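Local atomic coordinates of vibralactone Cyclase (Boreostereum vibrans, PDB entry 6KD0), a protein that catalyses the cyclization that forms the fused bicyclic beta-lactone of vibralactone, using an alpha/beta-hydrolase fold. Residues 148-153 against 191-196; 101-106 against 111-116; 312-317 against 324-329. All coordinates share one frame; numbering follows the deposited sequence.

Contact 1 (148-153 against 191-196)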
loop_
_atom_site.group_PDB
_atom_site.type_symbol
_atom_site.label_atom_id
_atom_site.label_comp_id
_atom_site.label_asym_id
_atom_site.label_seq_id
_atom_site.Cartn_x
_atom_site.Cartn_y
_atom_site.Cartn_z
ATOM N N ASP A 148 -13.325 -6.964 -0.825
ATOM C CA ASP A 148 -13.462 -6.354 0.502
ATOM C C ASP A 148 -12.906 -4.937 0.518
ATOM O O ASP A 148 -13.517 -4.028 1.088
ATOM C CB ASP A 148 -12.742 -7.176 1.572
ATOM C CG ASP A 148 -13.446 -8.502 1.893
ATOM O OD1 ASP A 148 -14.550 -8.778 1.369
ATOM O OD2 ASP A 148 -12.867 -9.271 2.690
ATOM N N VAL A 149 -11.733 -4.739 -0.080
ATOM C CA VAL A 149 -11.146 -3.400 -0.139
ATOM C C VAL A 149 -12.097 -2.447 -0.848
ATOM O O VAL A 149 -12.307 -1.297 -0.418
ATOM C CB VAL A 149 -9.772 -3.463 -0.829
ATOM C CG1 VAL A 149 -9.249 -2.058 -1.148
ATOM C CG2 VAL A 149 -8.761 -4.234 0.063
ATOM N N TYR A 150 -12.732 -2.925 -1.916
ATOM C CA TYR A 150 -13.640 -2.069 -2.670
ATOM C C TYR A 150 -14.904 -1.768 -1.879
ATOM O O TYR A 150 -15.397 -0.636 -1.889
ATOM C CB TYR A 150 -13.993 -2.732 -3.996
ATOM C CG TYR A 150 -14.624 -1.781 -4.980
ATOM C CD1 TYR A 150 -13.888 -0.734 -5.525
ATOM C CD2 TYR A 150 -15.934 -1.944 -5.389
ATOM C CE1 TYR A 150 -14.458 0.126 -6.438
ATOM C CE2 TYR A 150 -16.509 -1.079 -6.306
ATOM C CZ TYR A 150 -15.772 -0.057 -6.818
ATOM O OH TYR A 150 -16.346 0.788 -7.743
ATOM N N ALA A 151 -15.475 -2.781 -1.226
ATOM C CA ALA A 151 -16.647 -2.539 -0.386
ATOM C C ALA A 151 -16.342 -1.508 0.703
ATOM O O ALA A 151 -17.168 -0.634 1.000
ATOM C CB ALA A 151 -17.119 -3.851 0.226
ATOM N N GLY A 152 -15.154 -1.598 1.298
ATOM C CA GLY A 152 -14.751 -0.626 2.293
ATOM C C GLY A 152 -14.618 0.763 1.714
ATOM O O GLY A 152 -14.953 1.753 2.372
ATOM N N LEU A 153 -14.122 0.855 0.468
ATOM C CA LEU A 153 -13.972 2.153 -0.193
ATOM C C LEU A 153 -15.339 2.778 -0.440
ATOM O O LEU A 153 -15.535 3.981 -0.213
ATOM C CB LEU A 153 -13.209 1.983 -1.509
ATOM C CG LEU A 153 -12.845 3.259 -2.284
ATOM C CD1 LEU A 153 -11.876 4.112 -1.468
ATOM C CD2 LEU A 153 -12.257 2.947 -3.667
ATOM N N ARG A 191 -12.931 4.170 -10.992
ATOM C CA ARG A 191 -13.004 5.010 -12.176
ATOM C C ARG A 191 -14.208 4.629 -13.011
ATOM O O ARG A 191 -14.952 5.498 -13.480
ATOM C CB ARG A 191 -11.724 4.875 -13.002
ATOM C CG ARG A 191 -11.784 5.623 -14.325
ATOM C CD ARG A 191 -10.701 5.125 -15.263
ATOM N NE ARG A 191 -10.888 3.703 -15.545
ATOM C CZ ARG A 191 -9.962 2.908 -16.069
ATOM N NH1 ARG A 191 -8.770 3.390 -16.392
ATOM N NH2 ARG A 191 -10.237 1.627 -16.282
ATOM N N ASP A 192 -14.451 3.330 -13.157
ATOM C CA ASP A 192 -15.535 2.916 -14.044
ATOM C C ASP A 192 -16.911 2.842 -13.378
ATOM O O ASP A 192 -17.918 2.683 -14.076
ATOM C CB ASP A 192 -15.171 1.577 -14.664
ATOM C CG ASP A 192 -13.918 1.675 -15.501
ATOM O OD1 ASP A 192 -13.665 2.792 -16.037
ATOM O OD2 ASP A 192 -13.175 0.670 -15.591
ATOM N N ASP A 193 -16.997 3.011 -12.070
ATOM C CA ASP A 193 -18.240 2.745 -11.354
ATOM C C ASP A 193 -19.001 4.051 -11.139
ATOM O O ASP A 193 -18.487 4.948 -10.453
ATOM C CB ASP A 193 -17.926 2.082 -10.024
ATOM C CG ASP A 193 -19.161 1.578 -9.286
ATOM O OD1 ASP A 193 -20.299 1.965 -9.621
ATOM O OD2 ASP A 193 -18.984 0.776 -8.344
ATOM N N PRO A 194 -20.219 4.200 -11.678
ATOM C CA PRO A 194 -20.955 5.455 -11.465
ATOM C C PRO A 194 -21.245 5.743 -10.000
ATOM O O PRO A 194 -21.527 6.901 -9.668
ATOM C CB PRO A 194 -22.247 5.271 -12.280
ATOM C CG PRO A 194 -22.340 3.856 -12.614
ATOM C CD PRO A 194 -20.968 3.242 -12.513
ATOM N N PHE A 195 -21.135 4.747 -9.110
ATOM C CA PHE A 195 -21.285 4.996 -7.674
ATOM C C PHE A 195 -20.388 6.131 -7.196
ATOM O O PHE A 195 -20.746 6.869 -6.273
ATOM C CB PHE A 195 -20.956 3.737 -6.872
ATOM C CG PHE A 195 -20.989 3.945 -5.383
ATOM C CD1 PHE A 195 -22.182 3.837 -4.687
ATOM C CD2 PHE A 195 -19.830 4.264 -4.680
ATOM C CE1 PHE A 195 -22.221 4.028 -3.314
ATOM C CE2 PHE A 195 -19.859 4.460 -3.315
ATOM C CZ PHE A 195 -21.061 4.339 -2.626
ATOM N N PHE A 196 -19.207 6.259 -7.789
ATOM C CA PHE A 196 -18.201 7.218 -7.350
ATOM C C PHE A 196 -18.255 8.525 -8.124
ATOM O O PHE A 196 -17.397 9.385 -7.899
ATOM C CB PHE A 196 -16.794 6.609 -7.482
ATOM C CG PHE A 196 -16.465 5.603 -6.402
ATOM C CD1 PHE A 196 -16.068 6.022 -5.147
ATOM C CD2 PHE A 196 -16.591 4.246 -6.642
ATOM C CE1 PHE A 196 -15.784 5.103 -4.157
ATOM C CE2 PHE A 196 -16.307 3.319 -5.659
ATOM C CZ PHE A 196 -15.907 3.743 -4.415
#
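Y150 reaches from helix 144-158 to D193 and F196, in the turn that follows helix 178-192; the contact thus ties helix 144-158 to the turn leaving helix 178-192 in the alpha/beta-hydrolase fold, near the edge of the molecule. The tyrosine can be followed outward. Its CG lies anti to the backbone N (chi1 -165°), which carries the ring away from its own helix, past A186 and A190 and with W189 edge-to-face beside it. CB and the near part of the ring meet neither D193 nor F196. Further out, CE1 comes within 3.8 Å of F196 CE2, and CZ approaches the same F196 CE2 more closely, at 3.6 Å. The two rings meet obliquely, their planes at 58°, in van der Waals contact. On the other flank, CE2 only skirts the carboxylate. At the tip, Y150 OH donates a hydrogen bond of 2.7 Å to D193 OD2, using the anti lone pair of that oxygen, with the ring and the carboxylate nearly coplanar at 24°. The hydroxyl also sits at the edge of the F196 ring, near its plane.

Next to this polar end, F196 CZ packs 3.8 Å from L153 CG, and both residues touch F171 of strand 171-176, bringing the turn down to the central sheet. F195 CD2 lies over the centre of the F196 ring, while F195 itself makes a cation-pi contact with K154. The carboxylate of D193 therefore works in two directions: OD2 receives the tyrosine, and OD1 accepts F195 N at 2.9 Å, closing an Asx turn.

Contact 2 (101-106 against 111-116)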
loop_
_atom_site.group_PDB
_atom_site.type_symbol
_atom_site.label_atom_id
_atom_site.label_comp_id
_atom_site.label_asym_id
_atom_site.label_seq_id
_atom_site.Cartn_x
_atom_site.Cartn_y
_atom_site.Cartn_z
ATOM N N VAL A 101 -4.730 0.899 2.682
ATOM C CA VAL A 101 -4.780 -0.555 2.514
ATOM C C VAL A 101 -3.443 -1.156 2.940
ATOM O O VAL A 101 -2.412 -0.979 2.262
ATOM C CB VAL A 101 -5.114 -0.955 1.075
ATOM C CG1 VAL A 101 -5.512 -2.443 1.029
ATOM C CG2 VAL A 101 -6.210 -0.064 0.538
ATOM N N HIS A 102 -3.486 -1.958 4.008
ATOM C CA HIS A 102 -2.281 -2.494 4.632
ATOM C C HIS A 102 -1.627 -3.595 3.789
ATOM O O HIS A 102 -2.229 -4.181 2.881
ATOM C CB HIS A 102 -2.616 -3.029 6.038
ATOM C CG HIS A 102 -3.378 -4.317 6.023
ATOM N ND1 HIS A 102 -2.789 -5.527 5.726
ATOM C CD2 HIS A 102 -4.681 -4.585 6.280
ATOM C CE1 HIS A 102 -3.702 -6.484 5.773
ATOM N NE2 HIS A 102 -4.859 -5.938 6.111
ATOM N N CYS A 103 -0.387 -3.909 4.153
ATOM C CA CYS A 103 0.450 -4.866 3.448
ATOM C C CYS A 103 0.219 -6.287 3.955
ATOM O O CYS A 103 -0.612 -6.550 4.839
ATOM C CB CYS A 103 1.921 -4.507 3.617
ATOM S SG CYS A 103 2.575 -5.027 5.244
ATOM N N GLY A 104 0.999 -7.211 3.393
ATOM C CA GLY A 104 1.093 -8.546 3.949
ATOM C C GLY A 104 1.057 -9.674 2.945
ATOM O O GLY A 104 0.723 -10.801 3.329
ATOM N N GLY A 105 1.391 -9.408 1.676
ATOM C CA GLY A 105 1.423 -10.480 0.682
ATOM C C GLY A 105 0.071 -11.111 0.399
ATOM O O GLY A 105 0.020 -12.220 -0.154
ATOM N N TRP A 106 -1.025 -10.420 0.763
ATOM C CA TRP A 106 -2.428 -10.857 0.700
ATOM C C TRP A 106 -2.794 -11.876 1.774
ATOM O O TRP A 106 -3.983 -12.169 1.962
ATOM C CB TRP A 106 -2.809 -11.436 -0.664
ATOM C CG TRP A 106 -2.559 -10.530 -1.819
ATOM C CD1 TRP A 106 -3.156 -9.306 -2.063
ATOM C CD2 TRP A 106 -1.671 -10.773 -2.916
ATOM N NE1 TRP A 106 -2.660 -8.770 -3.241
ATOM C CE2 TRP A 106 -1.761 -9.656 -3.787
ATOM C CE3 TRP A 106 -0.801 -11.825 -3.249
ATOM C CZ2 TRP A 106 -1.009 -9.562 -4.961
ATOM C CZ3 TRP A 106 -0.057 -11.729 -4.418
ATOM C CH2 TRP A 106 -0.165 -10.600 -5.258
ATOM N N TYR A 111 -5.452 -3.941 10.530
ATOM C CA TYR A 111 -5.215 -2.519 10.836
ATOM C C TYR A 111 -4.043 -2.283 11.808
ATOM O O TYR A 111 -3.464 -1.177 11.829
ATOM C CB TYR A 111 -6.497 -1.913 11.414
ATOM C CG TYR A 111 -6.689 -2.376 12.846
ATOM C CD1 TYR A 111 -7.188 -3.648 13.116
ATOM C CD2 TYR A 111 -6.314 -1.576 13.926
ATOM C CE1 TYR A 111 -7.329 -4.111 14.442
ATOM C CE2 TYR A 111 -6.457 -2.020 15.239
ATOM C CZ TYR A 111 -6.964 -3.278 15.485
ATOM O OH TYR A 111 -7.093 -3.704 16.786
ATOM N N GLU A 112 -3.661 -3.291 12.607
ATOM C CA GLU A 112 -2.612 -3.067 13.604
ATOM C C GLU A 112 -1.307 -2.627 12.959
ATOM O O GLU A 112 -0.604 -1.762 13.508
ATOM C CB GLU A 112 -2.383 -4.325 14.430
ATOM C CG GLU A 112 -3.514 -4.636 15.370
ATOM C CD GLU A 112 -3.326 -5.967 16.053
ATOM O OE1 GLU A 112 -2.350 -6.088 16.816
ATOM O OE2 GLU A 112 -4.133 -6.889 15.804
ATOM N N MET A 113 -1.033 -3.137 11.752
ATOM C CA MET A 113 0.206 -2.834 11.044
ATOM C C MET A 113 0.471 -1.340 10.960
ATOM O O MET A 113 1.603 -0.884 11.167
ATOM C CB MET A 113 0.151 -3.418 9.643
ATOM C CG MET A 113 0.286 -4.931 9.632
ATOM S SD MET A 113 -0.098 -5.530 7.983
ATOM C CE MET A 113 0.976 -6.960 7.879
ATOM N N ASP A 114 -0.555 -0.558 10.640
ATOM C CA ASP A 114 -0.299 0.848 10.363
ATOM C C ASP A 114 -0.993 1.732 11.374
ATOM O O ASP A 114 -1.045 2.960 11.188
ATOM C CB ASP A 114 -0.718 1.197 8.931
ATOM C CG ASP A 114 -0.091 0.261 7.917
ATOM O OD1 ASP A 114 1.145 0.348 7.713
ATOM O OD2 ASP A 114 -0.819 -0.584 7.345
ATOM N N ASP A 115 -1.485 1.137 12.463
ATOM C CA ASP A 115 -2.321 1.893 13.392
ATOM C C ASP A 115 -1.613 3.156 13.893
ATOM O O ASP A 115 -2.134 4.274 13.758
ATOM C CB ASP A 115 -2.724 0.980 14.548
ATOM C CG ASP A 115 -3.805 1.573 15.416
ATOM O OD1 ASP A 115 -4.929 1.797 14.918
ATOM O OD2 ASP A 115 -3.530 1.792 16.609
ATOM N N TYR A 116 -0.408 3.008 14.441
ATOM C CA TYR A 116 0.296 4.187 14.945
ATOM C C TYR A 116 0.598 5.166 13.821
ATOM O O TYR A 116 0.380 6.378 13.975
ATOM C CB TYR A 116 1.579 3.781 15.674
ATOM C CG TYR A 116 1.333 3.262 17.081
ATOM C CD1 TYR A 116 0.084 2.774 17.461
ATOM C CD2 TYR A 116 2.353 3.240 18.016
ATOM C CE1 TYR A 116 -0.143 2.288 18.745
ATOM C CE2 TYR A 116 2.139 2.768 19.298
ATOM C CZ TYR A 116 0.897 2.294 19.658
ATOM O OH TYR A 116 0.698 1.821 20.922
HETATM O O HOH W 1 0.978 -2.036 5.858
#
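M113 lays its thioether against H102 and C103, so sulfur contacts dominate where the loop after strand 97-101 meets the lead-in to helix 115-125. The SD atom is 3.5 Å from H102 ND1 and 3.3 Å from C103 O, and it stands 4.3 Å from the centroid of the imidazole, displaced obliquely from the ring normal. Beyond it the methyl CE turns to the second sulfur, C103 SG, at 3.6 Å. W42 of helix 35-54 also touches both C103 and M113.

No hydrogen bond passes directly between the segments; one polar link lies within the loop and another runs through water. H102 ND1 donates to C103 O at 2.6 Å, and the acceptor lies almost in the imidazole plane. A chi1 of 74° places this ring between its own backbone N and carbonyl carbon, folded back over the loop, where Y134 stacks on it. One water bridges the segments, accepting from C103 N at 2.9 Å and donating to D114 OD2 at 2.7 Å. That carboxylate oxygen also packs against H102 CB and takes a weak hydrogen bond from W100 NE1.

The run H102-C103-G104-G105-W106 resembles the HGGG motif of hormone-sensitive-lipase-like hydrolases, whose glycines help form the oxyanion hole, and a similar role is probable here. C103 is held at both polar backbone atoms, its O by the imidazole and its N by the water on D114. The segments are thus joined by that water and the thioether contacts, while the imidazole bond fixes the C103 carbonyl.

Contact 3 (312-317 against 324-329)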
loop_
_atom_site.group_PDB
_atom_site.type_symbol
_atom_site.label_atom_id
_atom_site.label_comp_id
_atom_site.label_asym_id
_atom_site.label_seq_id
_atom_site.Cartn_x
_atom_site.Cartn_y
_atom_site.Cartn_z
ATOM N N ALA A 312 9.878 -3.177 1.943
ATOM C CA ALA A 312 9.312 -2.924 3.268
ATOM C C ALA A 312 10.368 -2.740 4.345
ATOM O O ALA A 312 10.096 -3.021 5.521
ATOM C CB ALA A 312 8.368 -4.046 3.706
ATOM N N PHE A 313 11.576 -2.296 3.967
ATOM C CA PHE A 313 12.623 -2.079 4.962
ATOM C C PHE A 313 12.209 -1.040 5.993
ATOM O O PHE A 313 12.691 -1.080 7.128
ATOM C CB PHE A 313 13.920 -1.645 4.290
ATOM C CG PHE A 313 13.987 -0.165 4.043
ATOM C CD1 PHE A 313 13.346 0.395 2.948
ATOM C CD2 PHE A 313 14.665 0.667 4.923
ATOM C CE1 PHE A 313 13.395 1.769 2.728
ATOM C CE2 PHE A 313 14.707 2.032 4.710
ATOM C CZ PHE A 313 14.072 2.581 3.614
ATOM N N HIS A 314 11.327 -0.094 5.624
ATOM C CA HIS A 314 10.929 0.935 6.578
ATOM C C HIS A 314 9.956 0.425 7.630
ATOM O O HIS A 314 9.813 1.067 8.670
ATOM C CB HIS A 314 10.363 2.165 5.846
ATOM C CG HIS A 314 8.908 2.087 5.499
ATOM N ND1 HIS A 314 8.413 1.237 4.533
ATOM C CD2 HIS A 314 7.849 2.802 5.945
ATOM C CE1 HIS A 314 7.110 1.412 4.422
ATOM N NE2 HIS A 314 6.741 2.355 5.269
ATOM N N MET A 315 9.296 -0.710 7.401
ATOM C CA MET A 315 8.414 -1.302 8.403
ATOM C C MET A 315 9.171 -2.181 9.374
ATOM O O MET A 315 8.755 -2.341 10.528
ATOM C CB MET A 315 7.326 -2.148 7.738
ATOM C CG MET A 315 6.404 -1.369 6.814
ATOM S SD MET A 315 5.442 -0.098 7.654
ATOM C CE MET A 315 4.329 -1.125 8.617
ATOM N N LEU A 316 10.272 -2.754 8.928
ATOM C CA LEU A 316 11.071 -3.612 9.782
ATOM C C LEU A 316 12.232 -2.885 10.440
ATOM O O LEU A 316 12.745 -3.369 11.454
ATOM C CB LEU A 316 11.598 -4.799 8.976
ATOM C CG LEU A 316 10.618 -5.975 8.933
ATOM C CD1 LEU A 316 9.426 -5.715 7.971
ATOM C CD2 LEU A 316 11.336 -7.247 8.584
ATOM N N PHE A 317 12.653 -1.738 9.907
ATOM C CA PHE A 317 13.820 -1.034 10.432
ATOM C C PHE A 317 13.527 0.454 10.562
ATOM O O PHE A 317 14.330 1.293 10.169
ATOM C CB PHE A 317 15.028 -1.275 9.532
ATOM C CG PHE A 317 15.335 -2.729 9.316
ATOM C CD1 PHE A 317 16.000 -3.454 10.284
ATOM C CD2 PHE A 317 14.935 -3.378 8.156
ATOM C CE1 PHE A 317 16.281 -4.803 10.104
ATOM C CE2 PHE A 317 15.213 -4.732 7.961
ATOM C CZ PHE A 317 15.884 -5.446 8.940
ATOM N N GLN A 324 12.979 6.480 8.367
ATOM C CA GLN A 324 12.201 7.642 8.764
ATOM C C GLN A 324 12.000 8.570 7.581
ATOM O O GLN A 324 10.925 9.159 7.419
ATOM C CB GLN A 324 12.892 8.359 9.924
ATOM C CG GLN A 324 12.675 7.633 11.238
ATOM C CD GLN A 324 13.719 7.979 12.275
ATOM O OE1 GLN A 324 14.602 7.179 12.590
ATOM N NE2 GLN A 324 13.629 9.178 12.802
ATOM N N LYS A 325 13.009 8.683 6.715
ATOM C CA LYS A 325 12.849 9.550 5.551
ATOM C C LYS A 325 11.811 8.973 4.599
ATOM O O LYS A 325 11.009 9.714 4.016
ATOM C CB LYS A 325 14.191 9.746 4.849
ATOM C CG LYS A 325 14.143 10.798 3.758
ATOM C CD LYS A 325 15.534 11.143 3.239
ATOM C CE LYS A 325 15.469 12.027 1.988
ATOM N NZ LYS A 325 16.062 11.334 0.800
ATOM N N PHE A 326 11.815 7.648 4.440
ATOM C CA PHE A 326 10.786 6.982 3.644
ATOM C C PHE A 326 9.384 7.308 4.164
ATOM O O PHE A 326 8.474 7.627 3.387
ATOM C CB PHE A 326 11.038 5.466 3.642
ATOM C CG PHE A 326 10.211 4.700 2.619
ATOM C CD1 PHE A 326 8.876 4.394 2.859
ATOM C CD2 PHE A 326 10.783 4.279 1.427
ATOM C CE1 PHE A 326 8.113 3.685 1.906
ATOM C CE2 PHE A 326 10.039 3.570 0.479
ATOM C CZ PHE A 326 8.709 3.276 0.724
ATOM N N GLN A 327 9.186 7.243 5.481
ATOM C CA GLN A 327 7.853 7.573 5.996
ATOM C C GLN A 327 7.535 9.056 5.812
ATOM O O GLN A 327 6.394 9.417 5.474
ATOM C CB GLN A 327 7.698 7.169 7.459
ATOM C CG GLN A 327 6.269 7.365 7.977
ATOM C CD GLN A 327 5.239 6.476 7.273
ATOM O OE1 GLN A 327 5.587 5.509 6.587
ATOM N NE2 GLN A 327 3.969 6.793 7.459
ATOM N N GLU A 328 8.535 9.926 5.998
ATOM C CA GLU A 328 8.331 11.360 5.792
ATOM C C GLU A 328 7.953 11.660 4.348
ATOM O O GLU A 328 7.082 12.496 4.089
ATOM C CB GLU A 328 9.590 12.140 6.176
ATOM C CG GLU A 328 9.876 12.181 7.673
ATOM C CD GLU A 328 11.297 12.663 7.977
ATOM O OE1 GLU A 328 11.952 13.199 7.052
ATOM O OE2 GLU A 328 11.758 12.502 9.131
ATOM N N GLU A 329 8.596 10.987 3.395
ATOM C CA GLU A 329 8.271 11.194 1.988
ATOM C C GLU A 329 6.926 10.571 1.617
ATOM O O GLU A 329 6.239 11.084 0.723
ATOM C CB GLU A 329 9.384 10.645 1.106
ATOM C CG GLU A 329 9.130 10.879 -0.386
ATOM C CD GLU A 329 10.410 10.952 -1.200
ATOM O OE1 GLU A 329 10.361 11.477 -2.340
ATOM O OE2 GLU A 329 11.459 10.472 -0.702
HETATM O O HOH W 2 4.099 3.529 5.415
#
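H314 overlaps F326, whose CD1 sits over the centre of the imidazole face, in an aromatic cluster completed by F313. In this part of the alpha/beta-hydrolase fold the cluster fastens helix 313-316, which begins two residues after H311, probably the histidine of a Ser-His-Asp triad, to helix 321-338. The closest approaches of H314 and F326 are F326 CD1 to H314 CG and F326 CE1 to H314 CE1, both 3.5 Å. The planes are inclined by 31°, an oblique overlap. M315 CG lies against the opposite face of the imidazole, offset toward the rim.

F313 meets the same phenylalanine differently. Its edge is directed at the face of F326 in an offset T-shaped pair, with planes at 85° and F313 CE1 3.8 Å from F326 CD2. F313 in turn has H314 CB over the centre of its own ring. Around the cluster, C278 of strand 273-278 touches both phenylalanines, and M276 of that strand and Y306 also meet F326, so the two helices are joined to the sheet as well as to each other.

The CD2-NE2 edge of the imidazole lies beside Q327. With CG anti to the backbone N and a bend at chi2 (64°), this glutamine folds its amide toward the histidine, nearly parallel to the ring plane. Its OE1 lies 3.6 Å from H314 CD2, at the ring's edge. One water completes the polar link: it lies in the imidazole plane 2.9 Å from H314 NE2 and donates to Q327 OE1 at 2.7 Å.

The contacts run from the rim of the fold to its middle. Contact 2 is the most central, and both other contacts touch it: V149 of contact 1 packs against V101, and M315 of contact 3 sets its methyl against M113 and D114. Contacts 1 and 3 lie on opposite sides of the chain's centre, their nearest atoms about 16 Å apart. No two contacts share a helix. Partly buried contact 1 has a direct tyrosine-carboxylate hydrogen bond, whereas the two buried contacts make their polar links through a water and otherwise pack directly. Sulfur marks the probable oxyanion loop of contact 2; aromatic rings carry contact 3, and part of contact 1.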